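Transcription elongation factor SPT6 (Candida glabrata, PDB 3PJP) binds the phosphorylated C-terminal repeat domain of RNA polymerase II through its tandem SH2 domain and probably chaperones histones H3-H4 during transcription elongation. Local coordinates at residues Y12-N17 with D32-Q37; D23-K28 with A46-L51; D42-I47 with D60-E65; K50-L55 with F137-E142. All blocks are in the same frame, centred on the assembly; numbering follows the deposited sequence.

Strand 44-52 runs through the whole set: interactions 2, 3 and 4 each use part of it, and interaction 1 lies on its neighbour in the same sheet, strand 33-37. Interactions 1 to 3 belong to the N-terminal SH2 domain and are partly buried, whereas interaction 4 is a buried contact with a strand of the second sheet. Their chemistry follows their place. Interaction 1 adds a short parallel edge strand with aromatic cover and holds an arginine with a bound acetate. In interaction 2 a helix end is tied to the sheet by lysine. Interaction 3 is an antiparallel hairpin with polar groups clustered on one face, and interaction 4 is almost purely apolar.

Interaction 1 (Y12-N17 with D32-Q37); sequences YYFPFN and DFVIRQ. With ACT (acetate ion), chain C.
Residues 13-14 of segment 12-17 run beside strand 33-37 as a short, weakly bonded parallel edge strand, Y13 pairing with I35, and two backbone bonds bracket the pair: I35 N to Y12 O at 2.9 Å and F14 N to I35 O at 3.0 Å, the latter nearly along the C=O axis. The Y12 and F33 rings stack face to face at one end, centroids 4.5 Å apart and planes 28° apart. F33 CG sits in the crowded position between backbone N and carbonyl carbon (chi1 69°), and its CZ lies over the rim of the Y12 ring. Farther along, F14 CD1 rests on V34 CG1 at 3.8 Å. R36 also starts in the crowded position, then extends from CG to NE past the carbonyl of F16, with the C atom of N17 over one face of its guanidinium. NH1 bonds Q37 O at 2.8 Å and acetate OXT at 2.9 Å, while NH2 meets acetate O at 2.7 Å, a two-toothed grip at the edge of the guanidinium. In SH2 domains an arginine at this place on the second strand binds phosphate; the acetate, probably from the crystallisation liquor, is consistent with an anion pocket here. The pair forms a beta-alpha-beta unit with helix 18-25: A21 and Y24 of that helix cover V34, while F33 and I35 turn to helix 86-105, and strand 44-52 adjoins strand 33-37 in the sheet.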
# COMPACT_ATOMS: atom_id res chain seq x y z
N TYR A 12 -9.03 18.98 6.56
CA TYR A 12 -9.23 18.02 5.48
C TYR A 12 -10.46 17.15 5.66
O TYR A 12 -10.63 16.16 4.93
CB TYR A 12 -7.97 17.15 5.30
CG TYR A 12 -6.84 17.87 4.61
CD1 TYR A 12 -6.74 17.88 3.23
CD2 TYR A 12 -5.88 18.56 5.34
CE1 TYR A 12 -5.71 18.54 2.59
CE2 TYR A 12 -4.85 19.23 4.70
CZ TYR A 12 -4.76 19.21 3.33
OH TYR A 12 -3.74 19.87 2.70
N TYR A 13 -11.31 17.49 6.62
CA TYR A 13 -12.55 16.73 6.82
C TYR A 13 -13.72 17.24 5.98
O TYR A 13 -14.10 18.40 6.07
CB TYR A 13 -12.98 16.69 8.29
CG TYR A 13 -14.29 15.95 8.47
CD1 TYR A 13 -15.50 16.63 8.46
CD2 TYR A 13 -14.32 14.57 8.59
CE1 TYR A 13 -16.70 15.95 8.60
CE2 TYR A 13 -15.51 13.89 8.74
CZ TYR A 13 -16.71 14.59 8.74
OH TYR A 13 -17.90 13.91 8.89
N PHE A 14 -14.28 16.33 5.18
CA PHE A 14 -15.54 16.57 4.48
C PHE A 14 -16.40 15.32 4.60
O PHE A 14 -15.88 14.21 4.46
CB PHE A 14 -15.30 16.83 3.00
CG PHE A 14 -14.28 17.89 2.74
CD1 PHE A 14 -12.96 17.57 2.54
CD2 PHE A 14 -14.66 19.23 2.69
CE1 PHE A 14 -12.01 18.54 2.30
CE2 PHE A 14 -13.72 20.22 2.45
CZ PHE A 14 -12.39 19.88 2.26
N PRO A 15 -17.72 15.49 4.81
CA PRO A 15 -18.61 14.33 4.96
C PRO A 15 -18.92 13.62 3.63
O PRO A 15 -20.08 13.30 3.38
CB PRO A 15 -19.90 14.94 5.53
CG PRO A 15 -19.62 16.40 5.75
CD PRO A 15 -18.45 16.76 4.89
N PHE A 16 -17.89 13.37 2.82
CA PHE A 16 -18.01 12.60 1.59
C PHE A 16 -18.23 11.14 1.89
O PHE A 16 -17.84 10.63 2.96
CB PHE A 16 -16.69 12.66 0.80
CG PHE A 16 -16.41 13.97 0.14
CD1 PHE A 16 -17.43 14.73 -0.40
CD2 PHE A 16 -15.11 14.44 0.02
CE1 PHE A 16 -17.17 15.93 -1.02
CE2 PHE A 16 -14.84 15.63 -0.61
CZ PHE A 16 -15.87 16.39 -1.13
N ASN A 17 -18.82 10.43 0.93
CA ASN A 17 -18.66 8.99 0.88
C ASN A 17 -17.47 8.66 -0.01
O ASN A 17 -16.81 9.56 -0.55
CB ASN A 17 -19.94 8.31 0.40
CG ASN A 17 -20.34 8.72 -1.01
OD1 ASN A 17 -19.50 9.07 -1.84
ND2 ASN A 17 -21.64 8.66 -1.28
N ASP A 32 -2.31 13.26 -1.83
CA ASP A 32 -3.44 14.11 -1.44
C ASP A 32 -4.56 13.25 -0.88
O ASP A 32 -4.74 12.11 -1.31
CB ASP A 32 -3.92 14.98 -2.60
CG ASP A 32 -2.97 16.11 -2.89
OD1 ASP A 32 -2.34 16.60 -1.93
OD2 ASP A 32 -2.85 16.50 -4.06
N PHE A 33 -5.29 13.78 0.09
CA PHE A 33 -6.24 12.96 0.84
C PHE A 33 -7.41 13.78 1.35
O PHE A 33 -7.39 15.01 1.29
CB PHE A 33 -5.52 12.27 2.02
CG PHE A 33 -5.10 13.22 3.10
CD1 PHE A 33 -5.92 13.47 4.20
CD2 PHE A 33 -3.90 13.90 3.01
CE1 PHE A 33 -5.54 14.37 5.20
CE2 PHE A 33 -3.52 14.80 4.01
CZ PHE A 33 -4.34 15.03 5.09
N VAL A 34 -8.43 13.09 1.83
CA VAL A 34 -9.46 13.69 2.66
C VAL A 34 -9.77 12.76 3.81
O VAL A 34 -9.63 11.54 3.69
CB VAL A 34 -10.77 13.96 1.89
CG1 VAL A 34 -10.57 15.07 0.85
CG2 VAL A 34 -11.29 12.68 1.24
N ILE A 35 -10.19 13.34 4.93
CA ILE A 35 -10.80 12.58 6.00
C ILE A 35 -12.31 12.70 5.77
O ILE A 35 -12.80 13.74 5.34
CB ILE A 35 -10.41 13.16 7.37
CG1 ILE A 35 -8.90 13.35 7.42
CG2 ILE A 35 -10.91 12.28 8.50
CD1 ILE A 35 -8.40 13.93 8.73
N ARG A 36 -13.06 11.63 6.02
CA ARG A 36 -14.47 11.67 5.68
C ARG A 36 -15.34 10.78 6.56
O ARG A 36 -14.84 10.06 7.43
CB ARG A 36 -14.68 11.28 4.21
CG ARG A 36 -14.16 9.88 3.87
CD ARG A 36 -14.58 9.49 2.46
NE ARG A 36 -14.08 8.17 2.05
CZ ARG A 36 -14.65 7.02 2.36
NH1 ARG A 36 -15.74 6.99 3.12
NH2 ARG A 36 -14.13 5.87 1.92
N GLN A 37 -16.63 10.86 6.28
CA GLN A 37 -17.65 10.00 6.86
C GLN A 37 -17.38 8.56 6.44
O GLN A 37 -17.01 8.29 5.30
CB GLN A 37 -19.02 10.46 6.34
CG GLN A 37 -20.18 9.49 6.54
CD GLN A 37 -21.42 9.91 5.74
OE1 GLN A 37 -22.24 10.70 6.21
NE2 GLN A 37 -21.55 9.38 4.53
C ACT C . -16.37 3.72 3.67
O ACT C . -15.68 3.76 2.63
OXT ACT C . -17.22 4.62 3.81
CH3 ACT C . -16.17 2.64 4.69

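Interaction 2 (D23-K28 with A46-L51); sequences DYLRSK and AITWKL
K50 leaves strand 44-52 with CG anti to the backbone N (chi1 -177°) and stays fully extended, all four torsions near 180°, so that its NZ arrives where the chain leaves helix 18-25. There it bonds two backbone carbonyl oxygens, K28 O at 2.7 Å and R26 O at 3.0 Å, standing above both carbonyl planes and off their lone pairs. The methylenes behind it lie alongside the same turn, CD 3.7 Å from L25 O. L25, its CG anti to the carbonyl carbon (chi1 -65°), makes the apolar half of the contact: CD1 touches T48 CG2 at 3.8 Å and lies close to T48 O. In the SH2 fold this is the first helix packed on one face of the central sheet, and the type I turn L25 to K28, closed by K28 N to L25 O at 2.8 Å, carries the chain out of the helix. The ammonium group would be expected to offset the partial negative charge of these two carbonyls just past the helix. T48, next along this face, turns its hydroxyl OG1 to H58 and to R36 NE. R26 takes a different course: its NH2 meets D23 OD1 at 2.7 Å, in the guanidinium plane, in a salt bridge within segment 23-28, while NH1 makes a second one with D54 at the tip of the following hairpin.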
# COMPACT_ATOMS: atom_id res chain seq x y z
N ASP A 23 -13.83 11.18 -6.70
CA ASP A 23 -14.08 12.24 -7.67
C ASP A 23 -13.40 13.54 -7.25
O ASP A 23 -12.85 14.26 -8.08
CB ASP A 23 -15.58 12.45 -7.88
CG ASP A 23 -16.21 11.33 -8.69
OD1 ASP A 23 -15.46 10.54 -9.31
OD2 ASP A 23 -17.46 11.24 -8.71
N TYR A 24 -13.43 13.84 -5.95
CA TYR A 24 -12.80 15.06 -5.45
C TYR A 24 -11.28 15.03 -5.62
O TYR A 24 -10.67 16.04 -5.99
CB TYR A 24 -13.19 15.29 -3.98
CG TYR A 24 -12.54 16.49 -3.32
CD1 TYR A 24 -13.10 17.75 -3.43
CD2 TYR A 24 -11.38 16.34 -2.57
CE1 TYR A 24 -12.52 18.85 -2.81
CE2 TYR A 24 -10.78 17.43 -1.95
CZ TYR A 24 -11.36 18.69 -2.08
OH TYR A 24 -10.78 19.77 -1.46
N LEU A 25 -10.66 13.87 -5.38
CA LEU A 25 -9.21 13.77 -5.46
C LEU A 25 -8.67 13.47 -6.85
O LEU A 25 -7.46 13.50 -7.05
CB LEU A 25 -8.71 12.67 -4.52
CG LEU A 25 -8.89 12.86 -3.03
CD1 LEU A 25 -8.54 11.53 -2.32
CD2 LEU A 25 -8.01 14.00 -2.53
N ARG A 26 -9.55 13.18 -7.81
CA ARG A 26 -9.09 12.67 -9.10
C ARG A 26 -8.06 13.57 -9.79
O ARG A 26 -7.15 13.08 -10.45
CB ARG A 26 -10.26 12.38 -10.04
CG ARG A 26 -9.83 11.62 -11.28
CD ARG A 26 -11.02 11.24 -12.13
NE ARG A 26 -12.12 10.74 -11.31
CZ ARG A 26 -12.20 9.49 -10.85
NH1 ARG A 26 -11.25 8.61 -11.14
NH2 ARG A 26 -13.24 9.13 -10.11
N SER A 27 -8.20 14.88 -9.63
CA SER A 27 -7.30 15.82 -10.29
C SER A 27 -6.14 16.25 -9.40
O SER A 27 -5.30 17.04 -9.81
CB SER A 27 -8.08 17.06 -10.73
OG SER A 27 -8.46 17.83 -9.61
N LYS A 28 -6.09 15.72 -8.18
CA LYS A 28 -5.02 16.05 -7.25
C LYS A 28 -3.77 15.20 -7.51
O LYS A 28 -3.68 14.52 -8.53
CB LYS A 28 -5.49 15.89 -5.80
CG LYS A 28 -6.71 16.77 -5.44
CD LYS A 28 -6.37 18.24 -5.52
CE LYS A 28 -7.55 19.11 -5.09
NZ LYS A 28 -7.94 18.88 -3.67
N ALA A 46 -13.04 7.74 8.00
CA ALA A 46 -12.27 7.16 6.92
C ALA A 46 -11.32 8.17 6.29
O ALA A 46 -11.55 9.37 6.33
CB ALA A 46 -13.20 6.56 5.86
N ILE A 47 -10.23 7.67 5.72
CA ILE A 47 -9.35 8.50 4.92
C ILE A 47 -9.29 7.93 3.52
O ILE A 47 -9.09 6.73 3.34
CB ILE A 47 -7.93 8.59 5.51
CG1 ILE A 47 -7.92 9.54 6.71
CG2 ILE A 47 -6.94 9.09 4.47
CD1 ILE A 47 -6.60 9.52 7.48
N THR A 48 -9.48 8.78 2.52
CA THR A 48 -9.25 8.37 1.14
C THR A 48 -8.04 9.12 0.64
O THR A 48 -7.91 10.32 0.86
CB THR A 48 -10.46 8.70 0.23
OG1 THR A 48 -11.61 7.99 0.68
CG2 THR A 48 -10.15 8.32 -1.21
N TRP A 49 -7.12 8.42 -0.02
CA TRP A 49 -5.95 9.10 -0.56
C TRP A 49 -5.59 8.59 -1.94
O TRP A 49 -6.00 7.50 -2.34
CB TRP A 49 -4.75 9.02 0.41
CG TRP A 49 -4.14 7.64 0.67
CD1 TRP A 49 -4.66 6.64 1.43
CD2 TRP A 49 -2.88 7.17 0.20
NE1 TRP A 49 -3.80 5.56 1.46
CE2 TRP A 49 -2.70 5.87 0.70
CE3 TRP A 49 -1.88 7.73 -0.60
CZ2 TRP A 49 -1.55 5.11 0.43
CZ3 TRP A 49 -0.76 6.99 -0.88
CH2 TRP A 49 -0.59 5.69 -0.37
N LYS A 50 -4.86 9.41 -2.68
CA LYS A 50 -4.55 9.11 -4.07
C LYS A 50 -3.15 8.51 -4.22
O LYS A 50 -2.16 9.12 -3.83
CB LYS A 50 -4.69 10.35 -4.96
CG LYS A 50 -4.45 10.06 -6.44
CD LYS A 50 -4.52 11.33 -7.30
CE LYS A 50 -4.26 10.98 -8.77
NZ LYS A 50 -4.38 12.15 -9.68
N LEU A 51 -3.08 7.32 -4.81
CA LEU A 51 -1.80 6.67 -5.03
C LEU A 51 -1.25 6.98 -6.41
O LEU A 51 -0.03 7.08 -6.60
CB LEU A 51 -1.94 5.14 -4.92
CG LEU A 51 -2.07 4.54 -3.52
CD1 LEU A 51 -3.47 4.74 -2.96
CD2 LEU A 51 -1.72 3.05 -3.56

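Interaction 3 (D42-I47 with D60-E65)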
# COMPACT_ATOMS: atom_id res chain seq x y z
N ASP A 42 -21.09 5.14 13.20
CA ASP A 42 -20.88 6.44 13.82
C ASP A 42 -19.68 6.39 14.77
O ASP A 42 -19.35 7.38 15.43
CB ASP A 42 -22.14 6.88 14.56
CG ASP A 42 -23.36 6.91 13.67
OD1 ASP A 42 -23.22 7.27 12.48
OD2 ASP A 42 -24.46 6.57 14.15
N ASP A 43 -19.04 5.23 14.85
CA ASP A 43 -17.80 5.12 15.61
C ASP A 43 -16.64 4.82 14.65
O ASP A 43 -15.63 4.25 15.04
CB ASP A 43 -17.90 4.06 16.71
CG ASP A 43 -18.11 2.66 16.17
OD1 ASP A 43 -18.78 2.51 15.13
OD2 ASP A 43 -17.62 1.70 16.80
N HIS A 44 -16.84 5.22 13.40
CA HIS A 44 -15.84 5.07 12.34
C HIS A 44 -15.67 6.37 11.58
O HIS A 44 -16.63 7.14 11.42
CB HIS A 44 -16.25 4.00 11.33
CG HIS A 44 -16.06 2.60 11.81
ND1 HIS A 44 -14.94 1.85 11.50
CD2 HIS A 44 -16.83 1.81 12.60
CE1 HIS A 44 -15.04 0.66 12.06
NE2 HIS A 44 -16.17 0.61 12.74
N LEU A 45 -14.45 6.61 11.13
CA LEU A 45 -14.19 7.65 10.13
C LEU A 45 -13.36 7.00 9.05
O LEU A 45 -13.01 5.81 9.15
CB LEU A 45 -13.43 8.83 10.74
CG LEU A 45 -14.08 9.67 11.84
CD1 LEU A 45 -13.03 10.55 12.50
CD2 LEU A 45 -15.23 10.53 11.28
N ALA A 46 -13.04 7.74 8.00
CA ALA A 46 -12.27 7.16 6.92
C ALA A 46 -11.32 8.17 6.29
O ALA A 46 -11.55 9.37 6.33
CB ALA A 46 -13.20 6.56 5.86
N ILE A 47 -10.23 7.67 5.72
CA ILE A 47 -9.35 8.50 4.92
C ILE A 47 -9.29 7.93 3.52
O ILE A 47 -9.09 6.73 3.34
CB ILE A 47 -7.93 8.59 5.51
CG1 ILE A 47 -7.92 9.54 6.71
CG2 ILE A 47 -6.94 9.09 4.47
CD1 ILE A 47 -6.60 9.52 7.48
N ASP A 60 -9.82 2.76 6.84
CA ASP A 60 -10.81 2.89 7.90
C ASP A 60 -10.17 3.32 9.21
O ASP A 60 -9.09 2.86 9.56
CB ASP A 60 -11.60 1.61 8.12
CG ASP A 60 -12.63 1.76 9.22
OD1 ASP A 60 -13.71 2.34 8.96
OD2 ASP A 60 -12.37 1.29 10.35
N ILE A 61 -10.86 4.21 9.91
CA ILE A 61 -10.47 4.64 11.24
C ILE A 61 -11.55 4.23 12.25
O ILE A 61 -12.70 4.65 12.15
CB ILE A 61 -10.26 6.17 11.30
CG1 ILE A 61 -9.19 6.60 10.29
CG2 ILE A 61 -9.81 6.59 12.68
CD1 ILE A 61 -9.20 8.10 10.02
N GLN A 62 -11.18 3.39 13.21
CA GLN A 62 -12.10 2.98 14.26
C GLN A 62 -11.93 3.87 15.49
O GLN A 62 -10.81 4.10 15.97
CB GLN A 62 -11.86 1.52 14.64
CG GLN A 62 -12.58 1.06 15.91
CD GLN A 62 -14.01 0.61 15.67
OE1 GLN A 62 -14.25 -0.38 14.97
NE2 GLN A 62 -14.97 1.32 16.26
N GLU A 63 -13.03 4.39 16.01
CA GLU A 63 -12.95 5.20 17.23
C GLU A 63 -13.15 4.36 18.48
O GLU A 63 -13.95 3.43 18.49
CB GLU A 63 -14.03 6.27 17.23
CG GLU A 63 -13.93 7.26 16.12
CD GLU A 63 -15.06 8.26 16.21
OE1 GLU A 63 -16.17 7.91 15.77
OE2 GLU A 63 -14.84 9.36 16.75
N LEU A 64 -12.42 4.71 19.53
CA LEU A 64 -12.66 4.17 20.86
C LEU A 64 -12.77 5.33 21.84
O LEU A 64 -12.31 6.44 21.56
CB LEU A 64 -11.51 3.27 21.31
CG LEU A 64 -10.97 2.22 20.34
CD1 LEU A 64 -9.79 1.53 20.98
CD2 LEU A 64 -12.05 1.22 19.94
N GLU A 65 -13.36 5.05 23.00
CA GLU A 65 -13.46 6.04 24.07
C GLU A 65 -14.12 7.34 23.61
O GLU A 65 -13.62 8.44 23.85
CB GLU A 65 -12.08 6.30 24.68
CG GLU A 65 -11.37 5.01 25.10
CD GLU A 65 -10.07 5.26 25.86
OE1 GLU A 65 -9.64 6.42 25.95
OE2 GLU A 65 -9.49 4.29 26.37
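H44 swings CG anti to its carbonyl carbon (chi1 -76°), and D60 swings its own CG anti to the backbone N (chi1 -179°), so ring and carboxylate meet across the two strands. ND1 is the donor to both oxygens of D60, each at 2.9 Å and each through its syn lone pair, both bonds bent; OD2 lies in the ring plane and OD1 is tilted out of it. The forked bond requires ND1 to be protonated, and the carboxylate would be expected to stabilise charge on the ring. Q62, bent at chi2 (86°), brings its OE1 to 3.1 Å from H44 NE2, but the angle is too poor for a hydrogen bond. Its NE2 is better used: it bonds D43 OD2 at 2.7 Å from above that carboxylate's plane, D43 and Q62 lying side by side, and also bonds E63 O at 3.2 Å on a lone pair. These strands form an antiparallel beta hairpin of the SH2 sheet, in which L45 and I61 form a hydrogen-bonded pair: L45 N to I61 O and I61 N to L45 O, both 2.8 Å. H44, D60 and Q62 share one face; L45 and I61 take the other, where I61 CD1 packs on I47 CG1 at 3.8 Å. E63, extended beyond CG, lays its carboxylate against the backbone of D43, with R6, K66 and G73 holding its oxygens.

Interaction 4 (K50-L55 with F137-E142)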
# COMPACT_ATOMS: atom_id res chain seq x y z
N LYS A 50 -4.86 9.41 -2.68
CA LYS A 50 -4.55 9.11 -4.07
C LYS A 50 -3.15 8.51 -4.22
O LYS A 50 -2.16 9.12 -3.83
CB LYS A 50 -4.69 10.35 -4.96
CG LYS A 50 -4.45 10.06 -6.44
CD LYS A 50 -4.52 11.33 -7.30
CE LYS A 50 -4.26 10.98 -8.77
NZ LYS A 50 -4.38 12.15 -9.68
N LEU A 51 -3.08 7.32 -4.81
CA LEU A 51 -1.80 6.67 -5.03
C LEU A 51 -1.25 6.98 -6.41
O LEU A 51 -0.03 7.08 -6.60
CB LEU A 51 -1.94 5.14 -4.92
CG LEU A 51 -2.07 4.54 -3.52
CD1 LEU A 51 -3.47 4.74 -2.96
CD2 LEU A 51 -1.72 3.05 -3.56
N ASP A 52 -2.14 7.09 -7.38
CA ASP A 52 -1.76 7.23 -8.78
C ASP A 52 -2.99 7.60 -9.60
O ASP A 52 -4.09 7.68 -9.06
CB ASP A 52 -1.17 5.91 -9.28
CG ASP A 52 -0.15 6.09 -10.38
OD1 ASP A 52 1.04 6.30 -10.05
OD2 ASP A 52 -0.52 6.01 -11.57
N LYS A 53 -2.81 7.78 -10.90
CA LYS A 53 -3.93 8.06 -11.79
C LYS A 53 -5.08 7.08 -11.57
O LYS A 53 -4.93 5.87 -11.72
CB LYS A 53 -3.49 8.05 -13.26
CG LYS A 53 -4.61 8.31 -14.26
CD LYS A 53 -4.07 8.41 -15.68
CE LYS A 53 -5.19 8.33 -16.72
NZ LYS A 53 -6.10 9.52 -16.68
N ASP A 54 -6.24 7.62 -11.20
CA ASP A 54 -7.43 6.82 -10.96
C ASP A 54 -7.21 5.67 -9.98
O ASP A 54 -7.92 4.66 -10.03
CB ASP A 54 -7.99 6.31 -12.29
CG ASP A 54 -8.38 7.46 -13.23
OD1 ASP A 54 -8.79 8.53 -12.74
OD2 ASP A 54 -8.27 7.29 -14.47
N LEU A 55 -6.23 5.82 -9.08
CA LEU A 55 -5.92 4.77 -8.11
C LEU A 55 -5.98 5.33 -6.69
O LEU A 55 -5.16 6.16 -6.30
CB LEU A 55 -4.54 4.16 -8.40
CG LEU A 55 -4.12 2.94 -7.58
CD1 LEU A 55 -5.03 1.74 -7.84
CD2 LEU A 55 -2.67 2.57 -7.85
N PHE A 137 8.99 -5.23 -9.48
CA PHE A 137 7.77 -4.84 -8.76
C PHE A 137 6.94 -4.00 -9.71
O PHE A 137 7.48 -3.26 -10.53
CB PHE A 137 8.11 -4.01 -7.52
CG PHE A 137 9.00 -4.70 -6.54
CD1 PHE A 137 8.49 -5.60 -5.62
CD2 PHE A 137 10.36 -4.44 -6.52
CE1 PHE A 137 9.31 -6.23 -4.71
CE2 PHE A 137 11.19 -5.08 -5.61
CZ PHE A 137 10.67 -5.97 -4.71
N SER A 138 5.62 -4.13 -9.60
CA SER A 138 4.70 -3.26 -10.32
C SER A 138 3.42 -3.03 -9.51
O SER A 138 3.14 -3.74 -8.54
CB SER A 138 4.38 -3.86 -11.70
OG SER A 138 3.75 -5.11 -11.56
N LEU A 139 2.64 -2.01 -9.88
CA LEU A 139 1.45 -1.69 -9.13
C LEU A 139 0.29 -2.62 -9.44
O LEU A 139 0.04 -2.95 -10.60
CB LEU A 139 1.04 -0.24 -9.40
CG LEU A 139 1.73 0.79 -8.51
CD1 LEU A 139 1.52 2.20 -9.07
CD2 LEU A 139 1.21 0.70 -7.09
N ASN A 140 -0.40 -3.04 -8.39
CA ASN A 140 -1.64 -3.80 -8.55
C ASN A 140 -2.78 -2.80 -8.68
O ASN A 140 -3.24 -2.22 -7.69
CB ASN A 140 -1.86 -4.72 -7.33
CG ASN A 140 -3.03 -5.69 -7.52
OD1 ASN A 140 -4.03 -5.37 -8.18
ND2 ASN A 140 -2.90 -6.88 -6.95
N TYR A 141 -3.25 -2.60 -9.90
CA TYR A 141 -4.21 -1.54 -10.15
C TYR A 141 -5.62 -1.89 -9.73
O TYR A 141 -6.47 -1.02 -9.58
CB TYR A 141 -4.16 -1.09 -11.61
CG TYR A 141 -2.86 -0.42 -12.00
CD1 TYR A 141 -1.84 -1.13 -12.60
CD2 TYR A 141 -2.65 0.93 -11.73
CE1 TYR A 141 -0.64 -0.53 -12.95
CE2 TYR A 141 -1.46 1.55 -12.07
CZ TYR A 141 -0.46 0.82 -12.67
OH TYR A 141 0.74 1.42 -13.01
N GLU A 142 -5.89 -3.18 -9.52
CA GLU A 142 -7.23 -3.59 -9.14
C GLU A 142 -7.40 -3.73 -7.63
O GLU A 142 -8.52 -3.84 -7.13
CB GLU A 142 -7.62 -4.89 -9.85
CG GLU A 142 -7.82 -4.72 -11.36
CD GLU A 142 -6.50 -4.59 -12.11
OE1 GLU A 142 -6.47 -3.92 -13.17
OE2 GLU A 142 -5.50 -5.16 -11.63
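The carbonyl oxygen of L55 is gripped twice, by L51 N at 2.8 Å and, weakly, by D52 N at 3.3 Å, since both residues face it across a classic beta bulge. In return L55 N bonds D52 O at 2.8 Å, closing the type II turn D52 to L55 at the tip of the hairpin. With CG anti to the backbone N (chi1 -173°), L55 carries both methyls out to segment 137-142. CD1 rests 3.6 Å from Y141 O, while CD2 touches both the Y141 ring, its CD2 at 4.2 Å, and L139 CD2 at 4.4 Å. L139 in turn lays its CB over one face of the Y141 ring, near the rim, so the aromatic ring and the two leucines make one apolar cluster. D52 touches it only lightly, its OD1 4.2 Å from L139 CD1; that carboxylate is held by R30 in a salt bridge. The contact joins the sheet of the first SH2 domain to strand 134-139 of the second and the loop that follows it, in this tandem SH2 arrangement. No hydrogen bond or salt bridge crosses between the segments, so here they meet through burial of methyl and ring carbon rather than through directed bonds.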